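Local coordinates for protein metal transporter CNNM3 (Homo sapiens, PDB 6DFD) that probably mediates magnesium efflux across the membrane, using its cyclic nucleotide-binding homology domain to dimerize, at residues Y110-Q116 and A134-V140; R118-G124 and D180-L186; V83-F89 and S187-K193; R68-V73 and A202-T206. The protein carries 6 engineered substitutions. One frame throughout, in Å; residues are numbered along the deposited sequence.

Interaction 1: residues Y110-Q116 and A134-V140; sequences YFILILQ and AFTYYGV
Gly139 lies against Tyr110 and Phe111 with a positive phi (79°), which glycine adopts most easily, and a beta carbon at this position would run into Tyr110 O. Beside it, strand 110-114 and the short strand 137-138, outermost of its sheet within this chain, form an antiparallel ladder in the beta-barrel of the cyclic nucleotide-binding homology domain. Ile112 and Tyr138 are a hydrogen-bonded pair: Ile112 N reaches Tyr138 O at 2.9 Å, and Tyr138 N returns to Ile112 O at 2.8 Å. Leu113 and Tyr137 follow as a non-hydrogen-bonded pair. Just before strand 137-138 the pairing already holds, Ile114 N donating almost straight to Thr136 O (3.0 Å, 172°) and Phe135 N donating to Ile114 O.

Phe111 has its CG anti to the backbone N (chi1 160°), which lays the ring beside the partner segment. Val140 CG2 meets the ring's edge 3.7 Å from Phe111 CE2, while Phe111 CZ touches the CB of Tyr137. So broad a ring suits a place also bounded by Phe64 and helix 47-60. Leu113 CD2 sits over one face of the Phe135 ring. Ile112, Ile114 and Tyr138 occupy the other side of the sheet, where Ile114 CD1 meets the edge of the Tyr138 ring, 3.8 Å from its CE2, and Tyr138 also packs on Leu128 of the second subunit. Thr136 OG1, bonded as well to Gly133 O, accepts a hydrogen bond from Tyr138 OH at 2.9 Å.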
# COMPACT_ATOMS: atom_id res chain seq x y z
N TYR A 110 -16.54 -0.92 -6.60
CA TYR A 110 -16.28 -2.30 -6.22
C TYR A 110 -15.11 -2.38 -5.26
O TYR A 110 -14.23 -1.51 -5.21
CB TYR A 110 -16.02 -3.19 -7.44
CG TYR A 110 -14.98 -2.64 -8.40
CD1 TYR A 110 -13.63 -2.75 -8.12
CD2 TYR A 110 -15.37 -2.02 -9.58
CE1 TYR A 110 -12.68 -2.25 -8.99
CE2 TYR A 110 -14.42 -1.52 -10.47
CZ TYR A 110 -13.08 -1.64 -10.17
OH TYR A 110 -12.15 -1.14 -11.05
N PHE A 111 -15.14 -3.45 -4.47
CA PHE A 111 -14.09 -3.85 -3.55
C PHE A 111 -13.31 -4.99 -4.20
O PHE A 111 -13.89 -5.84 -4.87
CB PHE A 111 -14.73 -4.30 -2.23
CG PHE A 111 -13.86 -5.16 -1.36
CD1 PHE A 111 -13.80 -6.53 -1.55
CD2 PHE A 111 -13.15 -4.60 -0.31
CE1 PHE A 111 -13.02 -7.32 -0.73
CE2 PHE A 111 -12.36 -5.39 0.51
CZ PHE A 111 -12.30 -6.75 0.30
N ILE A 112 -11.99 -4.99 -4.01
CA ILE A 112 -11.13 -6.04 -4.54
C ILE A 112 -10.23 -6.58 -3.44
O ILE A 112 -9.64 -5.82 -2.66
CB ILE A 112 -10.29 -5.54 -5.73
CG1 ILE A 112 -11.20 -5.36 -6.95
CG2 ILE A 112 -9.17 -6.53 -6.05
CD1 ILE A 112 -10.55 -4.65 -8.09
N LEU A 113 -10.10 -7.91 -3.39
CA LEU A 113 -9.09 -8.58 -2.60
C LEU A 113 -8.25 -9.41 -3.56
O LEU A 113 -8.81 -10.10 -4.42
CB LEU A 113 -9.70 -9.47 -1.51
CG LEU A 113 -8.65 -10.26 -0.71
CD1 LEU A 113 -9.02 -10.36 0.72
CD2 LEU A 113 -8.50 -11.67 -1.26
N ILE A 114 -6.94 -9.32 -3.42
CA ILE A 114 -6.03 -10.04 -4.31
C ILE A 114 -5.83 -11.44 -3.77
O ILE A 114 -5.28 -11.62 -2.68
CB ILE A 114 -4.68 -9.31 -4.45
CG1 ILE A 114 -4.89 -7.92 -5.05
CG2 ILE A 114 -3.69 -10.12 -5.33
CD1 ILE A 114 -3.62 -7.08 -5.08
N LEU A 115 -6.27 -12.45 -4.52
CA LEU A 115 -6.01 -13.82 -4.09
C LEU A 115 -4.59 -14.23 -4.45
O LEU A 115 -3.92 -14.93 -3.68
CB LEU A 115 -6.99 -14.78 -4.75
CG LEU A 115 -8.21 -15.35 -4.02
CD1 LEU A 115 -8.58 -14.59 -2.77
CD2 LEU A 115 -9.36 -15.43 -4.98
N GLN A 116 -4.12 -13.79 -5.62
CA GLN A 116 -2.79 -14.13 -6.07
C GLN A 116 -2.31 -13.03 -7.00
O GLN A 116 -3.07 -12.55 -7.83
CB GLN A 116 -2.79 -15.49 -6.80
CG GLN A 116 -1.41 -15.97 -7.22
CD GLN A 116 -1.47 -17.27 -7.99
OE1 GLN A 116 -2.39 -18.07 -7.83
NE2 GLN A 116 -0.48 -17.49 -8.85
N ALA A 134 -0.53 -10.79 -2.19
CA ALA A 134 -1.75 -11.55 -1.96
C ALA A 134 -2.40 -11.14 -0.65
O ALA A 134 -1.71 -10.90 0.35
CB ALA A 134 -1.43 -13.05 -1.94
N PHE A 135 -3.72 -11.04 -0.68
CA PHE A 135 -4.60 -10.78 0.45
C PHE A 135 -4.53 -9.33 0.91
O PHE A 135 -5.06 -8.99 1.98
CB PHE A 135 -4.36 -11.78 1.59
CG PHE A 135 -5.16 -13.05 1.39
CD1 PHE A 135 -4.76 -14.01 0.47
CD2 PHE A 135 -6.37 -13.25 2.05
CE1 PHE A 135 -5.52 -15.15 0.24
CE2 PHE A 135 -7.13 -14.39 1.83
CZ PHE A 135 -6.70 -15.34 0.93
N THR A 136 -3.94 -8.44 0.11
CA THR A 136 -4.22 -7.03 0.25
C THR A 136 -5.56 -6.73 -0.42
O THR A 136 -6.01 -7.47 -1.29
CB THR A 136 -3.10 -6.17 -0.34
OG1 THR A 136 -2.94 -6.46 -1.73
CG2 THR A 136 -1.79 -6.46 0.40
N TYR A 137 -6.23 -5.68 0.05
CA TYR A 137 -7.56 -5.38 -0.46
C TYR A 137 -7.78 -3.87 -0.54
O TYR A 137 -7.07 -3.09 0.09
CB TYR A 137 -8.65 -6.02 0.41
CG TYR A 137 -8.56 -5.61 1.85
CD1 TYR A 137 -9.16 -4.44 2.29
CD2 TYR A 137 -7.87 -6.38 2.77
CE1 TYR A 137 -9.09 -4.06 3.63
CE2 TYR A 137 -7.79 -6.01 4.10
CZ TYR A 137 -8.40 -4.85 4.52
OH TYR A 137 -8.33 -4.47 5.84
N TYR A 138 -8.78 -3.49 -1.33
CA TYR A 138 -8.98 -2.12 -1.78
C TYR A 138 -10.47 -1.89 -1.96
O TYR A 138 -11.24 -2.82 -2.16
CB TYR A 138 -8.26 -1.85 -3.12
CG TYR A 138 -6.84 -2.35 -3.08
CD1 TYR A 138 -5.81 -1.54 -2.64
CD2 TYR A 138 -6.55 -3.67 -3.40
CE1 TYR A 138 -4.51 -2.01 -2.54
CE2 TYR A 138 -5.26 -4.16 -3.30
CZ TYR A 138 -4.25 -3.32 -2.87
OH TYR A 138 -2.95 -3.79 -2.76
N GLY A 139 -10.85 -0.61 -1.92
CA GLY A 139 -12.18 -0.22 -2.32
C GLY A 139 -13.26 -0.47 -1.29
O GLY A 139 -14.43 -0.55 -1.66
N VAL A 140 -12.90 -0.61 -0.01
CA VAL A 140 -13.92 -0.79 1.03
C VAL A 140 -14.92 0.35 1.01
O VAL A 140 -16.12 0.15 1.20
CB VAL A 140 -13.25 -0.94 2.41
CG1 VAL A 140 -14.27 -0.83 3.54
CG2 VAL A 140 -12.51 -2.26 2.50

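Interaction 2: residues R118-G124 and D180-L186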
# COMPACT_ATOMS: atom_id res chain seq x y z
N ARG A 118 0.54 -9.49 -7.84
CA ARG A 118 1.27 -8.33 -7.35
C ARG A 118 0.76 -7.07 -8.01
O ARG A 118 0.51 -7.04 -9.22
CB ARG A 118 2.78 -8.47 -7.63
CG ARG A 118 3.35 -9.82 -7.28
CD ARG A 118 3.41 -10.01 -5.77
NE ARG A 118 4.41 -9.13 -5.17
CZ ARG A 118 4.79 -9.18 -3.90
NH1 ARG A 118 4.24 -10.06 -3.06
NH2 ARG A 118 5.72 -8.34 -3.45
N VAL A 119 0.62 -6.01 -7.21
CA VAL A 119 0.15 -4.72 -7.70
C VAL A 119 1.06 -3.62 -7.16
O VAL A 119 1.69 -3.76 -6.11
CB VAL A 119 -1.32 -4.44 -7.31
CG1 VAL A 119 -2.25 -5.42 -7.99
CG2 VAL A 119 -1.48 -4.46 -5.80
N GLU A 120 1.11 -2.52 -7.90
CA GLU A 120 1.71 -1.29 -7.43
C GLU A 120 0.60 -0.33 -7.06
O GLU A 120 -0.36 -0.15 -7.82
CB GLU A 120 2.62 -0.66 -8.49
CG GLU A 120 3.23 0.68 -8.05
CD GLU A 120 4.17 1.26 -9.09
OE1 GLU A 120 5.37 0.92 -9.07
OE2 GLU A 120 3.70 2.05 -9.94
N VAL A 121 0.73 0.28 -5.89
CA VAL A 121 -0.22 1.23 -5.36
C VAL A 121 0.49 2.57 -5.26
O VAL A 121 1.59 2.64 -4.72
CB VAL A 121 -0.75 0.80 -3.98
CG1 VAL A 121 -1.85 1.74 -3.53
CG2 VAL A 121 -1.24 -0.63 -4.01
N GLU A 122 -0.15 3.62 -5.77
CA GLU A 122 0.30 4.98 -5.52
C GLU A 122 -0.84 5.71 -4.83
O GLU A 122 -1.96 5.75 -5.35
CB GLU A 122 0.74 5.68 -6.81
CG GLU A 122 -0.37 5.99 -7.77
CD GLU A 122 -0.82 7.43 -7.68
OE1 GLU A 122 -1.92 7.67 -7.16
OE2 GLU A 122 -0.06 8.32 -8.13
N ILE A 123 -0.58 6.26 -3.64
CA ILE A 123 -1.66 6.59 -2.72
C ILE A 123 -1.34 7.85 -1.93
O ILE A 123 -0.17 8.15 -1.64
CB ILE A 123 -1.93 5.40 -1.77
CG1 ILE A 123 -3.13 5.70 -0.87
CG2 ILE A 123 -0.70 5.08 -0.95
CD1 ILE A 123 -3.84 4.47 -0.39
N GLY A 124 -2.40 8.58 -1.59
CA GLY A 124 -2.29 9.74 -0.72
C GLY A 124 -1.93 10.99 -1.49
O GLY A 124 -1.73 10.99 -2.71
N ASP A 180 -8.39 7.85 -3.69
CA ASP A 180 -7.16 8.64 -3.73
C ASP A 180 -5.96 7.74 -3.94
O ASP A 180 -4.89 7.95 -3.36
CB ASP A 180 -7.01 9.47 -2.46
CG ASP A 180 -6.79 8.62 -1.23
OD1 ASP A 180 -6.97 7.39 -1.32
OD2 ASP A 180 -6.43 9.19 -0.18
N TYR A 181 -6.12 6.70 -4.76
CA TYR A 181 -5.03 5.80 -5.07
C TYR A 181 -5.24 5.22 -6.46
O TYR A 181 -6.35 5.17 -6.97
CB TYR A 181 -4.90 4.66 -4.05
CG TYR A 181 -6.21 4.01 -3.63
CD1 TYR A 181 -6.90 4.46 -2.51
CD2 TYR A 181 -6.73 2.94 -4.33
CE1 TYR A 181 -8.09 3.86 -2.11
CE2 TYR A 181 -7.92 2.33 -3.94
CZ TYR A 181 -8.59 2.80 -2.83
OH TYR A 181 -9.77 2.20 -2.43
N THR A 182 -4.13 4.81 -7.05
CA THR A 182 -4.13 4.04 -8.28
C THR A 182 -3.50 2.70 -7.97
O THR A 182 -2.52 2.62 -7.23
CB THR A 182 -3.35 4.76 -9.40
OG1 THR A 182 -3.87 6.09 -9.55
CG2 THR A 182 -3.47 4.03 -10.72
N VAL A 183 -4.09 1.63 -8.53
CA VAL A 183 -3.62 0.27 -8.29
C VAL A 183 -3.45 -0.40 -9.65
O VAL A 183 -4.42 -0.51 -10.41
CB VAL A 183 -4.58 -0.53 -7.40
CG1 VAL A 183 -4.07 -1.96 -7.23
CG2 VAL A 183 -4.74 0.15 -6.06
N ARG A 184 -2.24 -0.87 -9.93
CA ARG A 184 -1.93 -1.44 -11.23
C ARG A 184 -1.32 -2.82 -11.07
O ARG A 184 -0.40 -3.01 -10.28
CB ARG A 184 -0.95 -0.53 -12.01
CG ARG A 184 -0.58 -1.06 -13.39
CD ARG A 184 0.35 -0.10 -14.12
NE ARG A 184 1.55 0.21 -13.35
CZ ARG A 184 2.70 -0.45 -13.42
NH1 ARG A 184 2.85 -1.48 -14.24
NH2 ARG A 184 3.71 -0.07 -12.65
N ALA A 185 -1.80 -3.77 -11.87
CA ALA A 185 -1.22 -5.10 -11.88
C ALA A 185 0.24 -5.06 -12.31
O ALA A 185 0.59 -4.35 -13.26
CB ALA A 185 -2.00 -6.01 -12.82
N LEU A 186 1.06 -5.84 -11.62
CA LEU A 186 2.44 -6.11 -12.01
C LEU A 186 2.63 -7.55 -12.47
O LEU A 186 3.74 -7.93 -12.85
CB LEU A 186 3.39 -5.81 -10.84
CG LEU A 186 3.32 -4.41 -10.25
CD1 LEU A 186 4.29 -4.34 -9.06
CD2 LEU A 186 3.66 -3.35 -11.29
O HOH W 1 1.00 2.42 -11.61
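Val119, Val121 and Ile123 press against Val183 and Tyr181 on the buried side of two antiparallel strands, 119-123 and 181-185, of the beta-barrel. Branched residues fill this side closely: Val183 CG1 lies 3.7 Å from Val119 CB, and Ile123 CD1 is equally near Tyr181 CD1. Paired backbone bonds at Glu120-Arg184 and Glu122-Thr182 hold the register, and Gly124 N donates to Asp180 O at 3.1 Å.

The other side is polar and looser. Glu120 and Arg184 run side by side, and Glu120 OE2 comes to the edge of the guanidinium in a long salt bridge, 3.4 Å from Arg184 NH2, with the two planes nearly perpendicular (84°). A water links the same OE2 to Arg184 NE. Glu122 has its CG between the backbone N and the carbonyl carbon (chi1 69°), 3.6 Å from Thr182 CB, and the bend at chi2 turns OE1 to a weak bond from Thr182 OG1, a hydroxyl that also bonds Arg104 N. That carboxylate also pairs with Arg104, so an alanine here would probably leave the Arg104 charge without its mate and uncover Thr182. At the far end Tyr181 OH bonds Glu126 of the second subunit. The chemistry implies a strand pair held mainly by its backbone and apolar side, the long, water-assisted charge pair probably adding little.

Interaction 3: residues V83-F89 and S187-K193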
# COMPACT_ATOMS: atom_id res chain seq x y z
N VAL A 83 -17.83 -12.84 -9.05
CA VAL A 83 -16.96 -12.31 -8.01
C VAL A 83 -15.53 -12.78 -8.19
O VAL A 83 -14.59 -12.15 -7.69
CB VAL A 83 -17.53 -12.71 -6.63
CG1 VAL A 83 -16.56 -12.38 -5.50
CG2 VAL A 83 -18.87 -12.03 -6.43
N ASN A 84 -15.33 -13.86 -8.92
CA ASN A 84 -14.02 -14.44 -9.15
C ASN A 84 -13.53 -13.93 -10.49
O ASN A 84 -14.07 -14.31 -11.54
CB ASN A 84 -14.09 -15.96 -9.11
CG ASN A 84 -14.27 -16.47 -7.70
OD1 ASN A 84 -13.29 -16.68 -6.99
ND2 ASN A 84 -15.53 -16.63 -7.27
N GLN A 85 -12.52 -13.07 -10.47
CA GLN A 85 -12.06 -12.40 -11.68
C GLN A 85 -10.56 -12.54 -11.79
O GLN A 85 -9.87 -12.93 -10.85
CB GLN A 85 -12.45 -10.91 -11.68
CG GLN A 85 -13.95 -10.64 -11.53
CD GLN A 85 -14.72 -10.73 -12.83
OE1 GLN A 85 -14.17 -11.08 -13.88
NE2 GLN A 85 -16.01 -10.39 -12.78
N GLU A 86 -10.04 -12.23 -12.97
CA GLU A 86 -8.61 -12.27 -13.20
C GLU A 86 -8.18 -11.01 -13.93
O GLU A 86 -8.99 -10.32 -14.55
CB GLU A 86 -8.21 -13.51 -14.01
CG GLU A 86 -8.80 -13.52 -15.42
CD GLU A 86 -8.23 -14.62 -16.30
OE1 GLU A 86 -7.17 -15.18 -15.94
OE2 GLU A 86 -8.83 -14.92 -17.34
N VAL A 87 -6.89 -10.74 -13.85
CA VAL A 87 -6.23 -9.83 -14.77
C VAL A 87 -5.19 -10.65 -15.49
O VAL A 87 -4.34 -11.28 -14.84
CB VAL A 87 -5.61 -8.62 -14.05
CG1 VAL A 87 -4.75 -7.80 -15.00
CG2 VAL A 87 -6.71 -7.74 -13.46
N ARG A 88 -5.29 -10.70 -16.81
CA ARG A 88 -4.27 -11.31 -17.65
C ARG A 88 -3.23 -10.25 -17.93
O ARG A 88 -3.52 -9.24 -18.59
CB ARG A 88 -4.89 -11.85 -18.93
CG ARG A 88 -5.98 -12.86 -18.69
CD ARG A 88 -6.18 -13.71 -19.91
NE ARG A 88 -4.97 -14.46 -20.23
CZ ARG A 88 -4.77 -15.11 -21.38
NH1 ARG A 88 -5.71 -15.09 -22.32
NH2 ARG A 88 -3.63 -15.76 -21.58
N PHE A 89 -2.03 -10.45 -17.41
CA PHE A 89 -1.01 -9.41 -17.49
C PHE A 89 -0.31 -9.48 -18.84
O PHE A 89 0.18 -10.54 -19.25
CB PHE A 89 -0.02 -9.57 -16.34
CG PHE A 89 0.98 -8.47 -16.28
CD1 PHE A 89 0.61 -7.22 -15.83
CD2 PHE A 89 2.29 -8.68 -16.68
CE1 PHE A 89 1.53 -6.20 -15.78
CE2 PHE A 89 3.20 -7.65 -16.63
CZ PHE A 89 2.82 -6.41 -16.18
N SER A 187 1.56 -8.35 -12.46
CA SER A 187 1.60 -9.77 -12.78
C SER A 187 0.17 -10.18 -13.09
O SER A 187 -0.76 -9.41 -12.86
CB SER A 187 2.15 -10.60 -11.62
OG SER A 187 1.22 -10.63 -10.54
N ASP A 188 -0.00 -11.40 -13.59
CA ASP A 188 -1.35 -11.96 -13.62
C ASP A 188 -1.94 -11.87 -12.23
O ASP A 188 -1.25 -12.12 -11.24
CB ASP A 188 -1.34 -13.42 -14.06
CG ASP A 188 -0.96 -13.61 -15.52
OD1 ASP A 188 -1.03 -12.65 -16.31
OD2 ASP A 188 -0.62 -14.76 -15.85
N LEU A 189 -3.21 -11.51 -12.15
CA LEU A 189 -3.90 -11.42 -10.87
C LEU A 189 -5.07 -12.39 -10.83
O LEU A 189 -5.80 -12.53 -11.82
CB LEU A 189 -4.45 -10.01 -10.58
CG LEU A 189 -3.49 -8.83 -10.65
CD1 LEU A 189 -4.24 -7.55 -10.30
CD2 LEU A 189 -2.30 -9.03 -9.72
N GLN A 190 -5.27 -13.02 -9.67
CA GLN A 190 -6.52 -13.69 -9.35
C GLN A 190 -7.16 -12.92 -8.21
O GLN A 190 -6.52 -12.72 -7.17
CB GLN A 190 -6.31 -15.16 -8.98
CG GLN A 190 -7.60 -15.97 -8.92
CD GLN A 190 -8.27 -16.11 -10.28
OE1 GLN A 190 -7.60 -16.28 -11.31
NE2 GLN A 190 -9.59 -16.04 -10.30
N LEU A 191 -8.42 -12.53 -8.41
CA LEU A 191 -9.08 -11.49 -7.63
C LEU A 191 -10.45 -11.94 -7.14
O LEU A 191 -11.17 -12.67 -7.83
CB LEU A 191 -9.31 -10.21 -8.47
CG LEU A 191 -8.11 -9.52 -9.09
CD1 LEU A 191 -8.58 -8.30 -9.84
CD2 LEU A 191 -7.09 -9.13 -8.04
N ILE A 192 -10.81 -11.43 -5.96
CA ILE A 192 -12.19 -11.34 -5.49
C ILE A 192 -12.65 -9.91 -5.77
O ILE A 192 -12.01 -8.96 -5.33
CB ILE A 192 -12.29 -11.67 -3.99
CG1 ILE A 192 -11.94 -13.14 -3.76
CG2 ILE A 192 -13.67 -11.33 -3.43
CD1 ILE A 192 -12.87 -14.14 -4.47
N LYS A 193 -13.76 -9.76 -6.50
CA LYS A 193 -14.33 -8.46 -6.82
C LYS A 193 -15.78 -8.42 -6.37
O LYS A 193 -16.61 -9.19 -6.87
CB LYS A 193 -14.26 -8.17 -8.31
CG LYS A 193 -14.74 -6.79 -8.70
CD LYS A 193 -14.91 -6.66 -10.21
CE LYS A 193 -14.84 -5.21 -10.68
NZ LYS A 193 -14.92 -5.09 -12.17
O HOH W 2 -10.86 -15.48 -8.21
O HOH W 3 -11.69 -16.49 -12.73
O HOH W 4 -0.84 -13.23 -18.86
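Asp188 OD1 is gripped twice: Phe89 N donates to it at 2.7 Å, almost in line with the carboxylate C-O bond and with an N-H angle of 164°, and a water that also bonds Phe89 O donates to it as well. Asp188 has its CG beside the backbone N (chi1 -69°), which brings the carboxylate back across to the start of the Phe89 backbone. A short acidic side chain suits this place, where the chain leaves the strand and an N-H needs a partner. The Phe89 ring presents one face to the backbone N of Ser187, offset toward the rim, while Ser187 OG donates to Asp188 O.

From here strands 84-87 and 189-193 run antiparallel. Val87 and Leu189 exchange two backbone bonds, Gln85 and Leu191 two more, and Lys193 N closes the ladder on Val83 O at 2.8 Å. On the inner side Val87 CG2 reaches Leu189 CD1 at 4.0 Å and Leu191 CD1 at 4.1 Å, small and branched aliphatic groups fitting together between neighbouring strands. Toward the other end Val83 CG1 meets Ile192 CG2 at 3.7 Å. On the side of Asn84 and Gln190 a water donates to Asn84 OD1 at 3.0 Å and also to Leu191 O; the asparagine's ND2 is held by Leu78 O and His80 O.

Strand 84-87 is outermost in its sheet within the chain, with strand 110-114 on the far side of 189-195. Val87, Leu189 and Leu191 pack on Leu101 of strand 100-102, while Ile192 touches Leu50 of helix 47-60 and Leu78 of helix 71-78.

Interaction 4: residues R68-V73 and A202-T206. Engineered in segment 68-73: Met69 (natural residue Ile). Engineered in segment 202-206: Met204 (natural residue Leu).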
# COMPACT_ATOMS: atom_id res chain seq x y z
N ARG A 68 -22.76 -7.65 10.32
CA ARG A 68 -23.37 -7.09 9.12
C ARG A 68 -23.75 -8.15 8.10
O ARG A 68 -24.83 -8.09 7.52
CB ARG A 68 -22.40 -6.09 8.47
CG ARG A 68 -22.03 -4.93 9.39
CD ARG A 68 -21.00 -4.00 8.77
NE ARG A 68 -20.57 -2.99 9.74
CZ ARG A 68 -19.93 -1.87 9.44
NH1 ARG A 68 -19.64 -1.57 8.18
NH2 ARG A 68 -19.60 -1.02 10.41
N MSE A 69 -22.87 -9.12 7.89
CA MSE A 69 -23.07 -10.17 6.90
C MSE A 69 -22.71 -11.51 7.50
O MSE A 69 -21.60 -11.67 8.01
CB MSE A 69 -22.21 -9.92 5.67
CG MSE A 69 -22.56 -10.84 4.52
SE MSE A 69 -21.57 -10.41 2.98
CE MSE A 69 -22.19 -8.59 2.73
N SER A 70 -23.60 -12.49 7.41
CA SER A 70 -23.30 -13.78 8.01
C SER A 70 -22.17 -14.45 7.24
O SER A 70 -21.99 -14.24 6.04
CB SER A 70 -24.54 -14.68 8.02
OG SER A 70 -24.79 -15.27 6.76
N GLU A 71 -21.38 -15.23 7.97
CA GLU A 71 -20.26 -15.92 7.34
C GLU A 71 -20.75 -16.83 6.23
O GLU A 71 -20.09 -16.98 5.20
CB GLU A 71 -19.49 -16.71 8.39
CG GLU A 71 -18.80 -15.82 9.40
CD GLU A 71 -17.78 -16.57 10.22
OE1 GLU A 71 -18.02 -16.80 11.42
OE2 GLU A 71 -16.72 -16.96 9.67
N LYS A 72 -21.93 -17.43 6.41
CA LYS A 72 -22.48 -18.31 5.38
C LYS A 72 -22.83 -17.53 4.12
O LYS A 72 -22.55 -17.98 3.00
CB LYS A 72 -23.71 -19.03 5.94
CG LYS A 72 -24.42 -19.96 4.98
CD LYS A 72 -25.85 -20.21 5.44
CE LYS A 72 -26.37 -21.57 4.99
NZ LYS A 72 -26.19 -21.79 3.53
N VAL A 73 -23.46 -16.37 4.29
CA VAL A 73 -23.83 -15.55 3.14
C VAL A 73 -22.58 -15.05 2.43
O VAL A 73 -22.51 -15.04 1.19
CB VAL A 73 -24.73 -14.38 3.59
CG1 VAL A 73 -24.92 -13.37 2.46
CG2 VAL A 73 -26.07 -14.91 4.06
N ALA A 202 -26.23 -8.84 -0.77
CA ALA A 202 -25.84 -9.82 0.25
C ALA A 202 -26.30 -9.39 1.63
O ALA A 202 -26.71 -10.22 2.44
CB ALA A 202 -24.32 -10.03 0.22
N LEU A 203 -26.24 -8.09 1.94
CA LEU A 203 -26.75 -7.63 3.22
C LEU A 203 -28.24 -7.93 3.34
O LEU A 203 -28.72 -8.29 4.43
CB LEU A 203 -26.51 -6.13 3.41
CG LEU A 203 -25.09 -5.63 3.63
CD1 LEU A 203 -25.15 -4.15 3.95
CD2 LEU A 203 -24.39 -6.39 4.75
N MSE A 204 -28.98 -7.78 2.25
CA MSE A 204 -30.41 -8.10 2.30
C MSE A 204 -30.61 -9.62 2.43
O MSE A 204 -31.54 -10.08 3.10
CB MSE A 204 -31.12 -7.54 1.07
CG MSE A 204 -31.05 -6.02 0.94
SE MSE A 204 -32.04 -5.05 2.33
CE MSE A 204 -30.63 -4.74 3.64
N ALA A 205 -29.72 -10.40 1.81
CA ALA A 205 -29.80 -11.86 1.94
C ALA A 205 -29.55 -12.30 3.37
O ALA A 205 -30.20 -13.23 3.86
CB ALA A 205 -28.80 -12.52 0.99
N THR A 206 -28.59 -11.67 4.06
CA THR A 206 -28.36 -11.97 5.47
C THR A 206 -29.62 -11.71 6.29
O THR A 206 -29.85 -12.39 7.29
CB THR A 206 -27.19 -11.14 5.99
OG1 THR A 206 -26.00 -11.47 5.25
CG2 THR A 206 -26.93 -11.41 7.47
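Met69, Val73 and Thr206 meet where the capped start of helix 71-78 leans on helix 196-207, at the alpha-helical side of the domain. The apolar contacts are carried first by Met69, an engineered selenomethionine. Its chain is bent at chi3 (-60°), which turns CE toward the second helix, 3.6 Å from Ala202 CB and 3.7 Å from Leu203 CD2. The small methyl of Ala202 allows this close approach. Val73 adds its CG1, which lies near the methyls of Ala202 and Ala205, while Leu203 CD2 also rests against the carbonyl oxygen of Arg68.

The polar contacts converge on Thr206 OG1. Ser70 N gives it a weak hydrogen bond, 3.4 Å long with an N-H angle of 158°, and the hydroxyl itself turns back on its own helix. Threonine suits the place by joining a hydroxyl to a methyl: CG2 lies near Ser70 CB and Arg68 O. A valine in its place is likely to leave Ser70 N without this partner and take from Ala202 O its second donor.

The capping contact is separate. Ser70 is the N-cap residue, and its OG accepts from Val73 N at 3.0 Å, satisfying an amide in the helix's first turn. Within helix 196-207, Ala202 O, one turn back from Thr206, accepts from Thr206 N at 2.9 Å and from Thr206 OG1 at 3.2 Å, the two reaching it from opposite faces of its carbonyl plane.

Interactions 1, 2 and 3 lie in the beta-barrel, with centres 10 to 15 Å apart, and they touch one another. Interactions 1 and 3 share a sheet, strands 110-114 and 189-195 being neighbours; interaction 2 lies in the second four-stranded sheet, and Tyr138 and Ile114 pack onto its Val119. Along the chain, interactions 1 and 2 alternate their segments, and both nest inside the loop closed by interaction 3, itself enclosed by interaction 4. That last contact brings helix 71-78 and helix 196-207 together about 29 Å from interaction 2, centre to centre, on the opposite side of the chain's centre. Interactions 1 and 2 reach the second subunit, consistent with the domain's role in dimerization.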